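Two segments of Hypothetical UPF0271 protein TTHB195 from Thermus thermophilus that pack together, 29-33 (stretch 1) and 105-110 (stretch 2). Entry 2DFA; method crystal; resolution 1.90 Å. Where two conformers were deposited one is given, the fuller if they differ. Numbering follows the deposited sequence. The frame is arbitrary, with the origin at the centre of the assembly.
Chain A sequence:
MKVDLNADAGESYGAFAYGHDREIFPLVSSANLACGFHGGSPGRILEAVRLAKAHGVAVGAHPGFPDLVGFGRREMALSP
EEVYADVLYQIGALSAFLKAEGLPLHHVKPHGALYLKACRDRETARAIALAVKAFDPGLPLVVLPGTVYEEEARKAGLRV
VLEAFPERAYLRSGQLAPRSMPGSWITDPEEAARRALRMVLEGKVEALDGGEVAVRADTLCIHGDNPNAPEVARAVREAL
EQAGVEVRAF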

ATOM      1  N   SER A  29      29.904  -1.671 -11.895  1.00 36.98           N
ATOM      2  CA  SER A  29      30.631  -0.729 -11.056  1.00 36.23           C
ATOM      3  C   SER A  29      29.668   0.171 -10.282  1.00 35.36           C
ATOM      4  O   SER A  29      30.043   0.742  -9.269  1.00 33.48           O
ATOM      5  N   SER A  30      28.429   0.293 -10.759  1.00 35.88           N
ATOM      6  CA  SER A  30      27.425   1.109 -10.072  1.00 34.71           C
ATOM      7  C   SER A  30      26.070   0.407 -10.135  1.00 34.13           C
ATOM      8  O   SER A  30      25.797  -0.352 -11.063  1.00 32.82           O
ATOM      9  N   ALA A  31      25.232   0.652  -9.135  1.00 32.22           N
ATOM     10  CA  ALA A  31      23.907   0.043  -9.094  1.00 29.68           C
ATOM     11  C   ALA A  31      22.868   1.114  -8.773  1.00 29.19           C
ATOM     12  O   ALA A  31      23.155   2.073  -8.056  1.00 28.29           O
ATOM     13  N   ASN A  32      21.671   0.948  -9.325  1.00 29.74           N
ATOM     14  CA  ASN A  32      20.576   1.883  -9.093  1.00 28.94           C
ATOM     15  C   ASN A  32      19.608   1.125  -8.193  1.00 28.90           C
ATOM     16  O   ASN A  32      18.934   0.200  -8.639  1.00 27.72           O
ATOM     17  N   LEU A  33      19.558   1.501  -6.922  1.00 29.21           N
ATOM     18  CA  LEU A  33      18.698   0.825  -5.960  1.00 29.68           C
ATOM     19  C   LEU A  33      17.300   1.411  -5.820  1.00 28.90           C
ATOM     20  O   LEU A  33      17.134   2.627  -5.704  1.00 27.71           O
ATOM     21  N   LEU A 105      26.046   8.550  -1.354  1.00 36.18           N
ATOM     22  CA  LEU A 105      25.030   8.358  -2.383  1.00 34.62           C
ATOM     23  C   LEU A 105      25.773   8.780  -3.647  1.00 35.15           C
ATOM     24  O   LEU A 105      26.146   9.942  -3.797  1.00 35.95           O
ATOM     25  N   HIS A 106      25.991   7.830  -4.545  1.00 34.38           N
ATOM     26  CA  HIS A 106      26.756   8.072  -5.764  1.00 34.43           C
ATOM     27  C   HIS A 106      26.066   8.832  -6.891  1.00 34.11           C
ATOM     28  O   HIS A 106      26.683   9.670  -7.555  1.00 34.78           O
ATOM     29  N   HIS A 107      24.789   8.549  -7.117  1.00 33.07           N
ATOM     30  CA  HIS A 107      24.065   9.215  -8.189  1.00 31.18           C
ATOM     31  C   HIS A 107      22.561   9.011  -8.031  1.00 29.36           C
ATOM     32  O   HIS A 107      22.102   8.414  -7.060  1.00 28.68           O
ATOM     33  N   VAL A 108      21.814   9.535  -8.992  1.00 29.69           N
ATOM     34  CA  VAL A 108      20.368   9.364  -9.026  1.00 29.59           C
ATOM     35  C   VAL A 108      20.000   9.053 -10.467  1.00 30.40           C
ATOM     36  O   VAL A 108      20.545   9.642 -11.406  1.00 32.14           O
ATOM     37  N   LYS A 109      19.086   8.104 -10.634  1.00 31.20           N
ATOM     38  CA  LYS A 109      18.612   7.701 -11.944  1.00 31.45           C
ATOM     39  C   LYS A 109      17.162   7.242 -11.802  1.00 31.30           C
ATOM     40  O   LYS A 109      16.887   6.226 -11.162  1.00 30.64           O
ATOM     41  N   PRO A 110      16.224   7.980 -12.401  1.00 33.62           N
ATOM     42  CA  PRO A 110      14.790   7.648 -12.346  1.00 35.44           C
ATOM     43  C   PRO A 110      14.515   6.252 -12.898  1.00 35.82           C
ATOM     44  O   PRO A 110      15.236   5.773 -13.776  1.00 35.25           O
TER

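The contact is small and polar, burying 232 Å² summed over both sides, and it centres on Asn 32 and His 107, which have 66 and 56 Å² covered by the opposing stretch. Both direct CA-to-CB toward the other segment. Asn 32 is in the m rotamer (chi1 -40°, chi2 -59°), and His 107 is p (chi1 63°, chi2 -79°). These settings bring His 107 NE2 to 2.8 Å from Asn 32 OD1, with an N-H...O angle of 163°. The carboxamide oxygen lies at the edge of the imidazole, near its plane, where a ring N-H can point directly at it; short distance, near-linear angle and in-plane approach all support a hydrogen bond donated by the histidine.

With NE2 as donor, the other ring nitrogen remains to be accounted for. His 107 ND1 is 2.8 Å from His 106 ND1, at an angle of 161°, a hydrogen bond between neighbouring rings in which either could be the donor. Between its two nitrogens, His 107 CE1 approaches Ala 31 O at 3.4 Å and Ser 30 CB at 4.1 Å, both obliquely. Ala 31 therefore contributes through its backbone carbonyl, its own CB pointing away.

Ser 30 (m, chi1 -70°) also points toward stretch 2. Its OG comes within 3.4 Å of His 106 CE1, an oblique contact with a ring set by a t chi1 of -178°; the hydroxyl finds its hydrogen bond elsewhere in the structure.

After Asn 32 and His 107, Lys 109 has the third-largest covered area, 39 Å², with Ser 30 close behind at 38 Å². All four of the Lys 109 chi angles are t, so the chain is fully extended and carries NZ to 3.3 Å from Asn 32 ND2. Since both nitrogens are donors, this proximity is not a hydrogen bond; each is satisfied elsewhere in the structure.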

ATOM      1  CB  SER A  29      31.608   0.119 -11.885  1.00 36.13           C
ATOM      2  OG  SER A  29      30.958   0.799 -12.944  1.00 38.06           O
ATOM      3  CB  SER A  30      27.304   2.513 -10.694  1.00 34.83           C
ATOM      4  OG  SER A  30      28.448   3.313 -10.445  0.50 36.16           O
ATOM      5  CB  ALA A  31      23.870  -1.051  -8.042  1.00 29.55           C
ATOM      6  CB  ASN A  32      19.898   2.234 -10.418  1.00 31.35           C
ATOM      7  CG  ASN A  32      20.893   2.413 -11.556  1.00 31.91           C
ATOM      8  OD1 ASN A  32      21.789   3.257 -11.492  1.00 33.00           O
ATOM      9  ND2 ASN A  32      20.742   1.610 -12.602  1.00 31.33           N
ATOM     10  CB  LEU A  33      19.375   0.800  -4.587  1.00 28.97           C
ATOM     11  CG  LEU A  33      20.320  -0.381  -4.329  1.00 33.11           C
ATOM     12  CD1 LEU A  33      21.314  -0.533  -5.473  1.00 33.22           C
ATOM     13  CD2 LEU A  33      21.035  -0.168  -3.016  1.00 32.36           C
ATOM     14  CB  LEU A 105      23.830   9.273  -2.150  1.00 34.38           C
ATOM     15  CG  LEU A 105      22.745   9.168  -3.222  1.00 35.15           C
ATOM     16  CD1 LEU A 105      22.178   7.745  -3.253  1.00 33.61           C
ATOM     17  CD2 LEU A 105      21.651  10.190  -2.938  1.00 33.65           C
ATOM     18  CB  HIS A 106      27.278   6.729  -6.275  1.00 35.27           C
ATOM     19  CG  HIS A 106      28.120   6.828  -7.507  1.00 36.70           C
ATOM     20  ND1 HIS A 106      27.649   6.489  -8.757  1.00 35.82           N
ATOM     21  CD2 HIS A 106      29.415   7.188  -7.675  1.00 37.60           C
ATOM     22  CE1 HIS A 106      28.621   6.630  -9.641  1.00 37.54           C
ATOM     23  NE2 HIS A 106      29.702   7.053  -9.011  1.00 37.12           N
ATOM     24  CB  HIS A 107      24.491   8.631  -9.542  1.00 30.62           C
ATOM     25  CG  HIS A 107      24.156   7.179  -9.699  1.00 31.94           C
ATOM     26  ND1 HIS A 107      24.912   6.172  -9.134  1.00 32.21           N
ATOM     27  CD2 HIS A 107      23.114   6.566 -10.310  1.00 32.23           C
ATOM     28  CE1 HIS A 107      24.348   5.005  -9.389  1.00 34.02           C
ATOM     29  NE2 HIS A 107      23.254   5.217 -10.100  1.00 32.37           N
ATOM     30  CB  VAL A 108      19.603  10.630  -8.575  1.00 29.95           C
ATOM     31  CG1 VAL A 108      18.093  10.414  -8.771  1.00 29.57           C
ATOM     32  CG2 VAL A 108      19.893  10.927  -7.107  1.00 28.61           C
ATOM     33  CB  LYS A 109      19.442   6.541 -12.487  1.00 32.85           C
ATOM     34  CG  LYS A 109      18.914   5.960 -13.793  1.00 36.80           C
ATOM     35  CD  LYS A 109      19.665   4.676 -14.142  1.00 39.24           C
ATOM     36  CE  LYS A 109      19.126   4.017 -15.397  1.00 41.88           C
ATOM     37  NZ  LYS A 109      19.761   2.679 -15.596  1.00 43.25           N
ATOM     38  CB  PRO A 110      14.147   8.727 -13.212  1.00 35.75           C
ATOM     39  CG  PRO A 110      15.109   9.890 -13.086  1.00 38.84           C
ATOM     40  CD  PRO A 110      16.452   9.217 -13.170  1.00 34.88           C
TER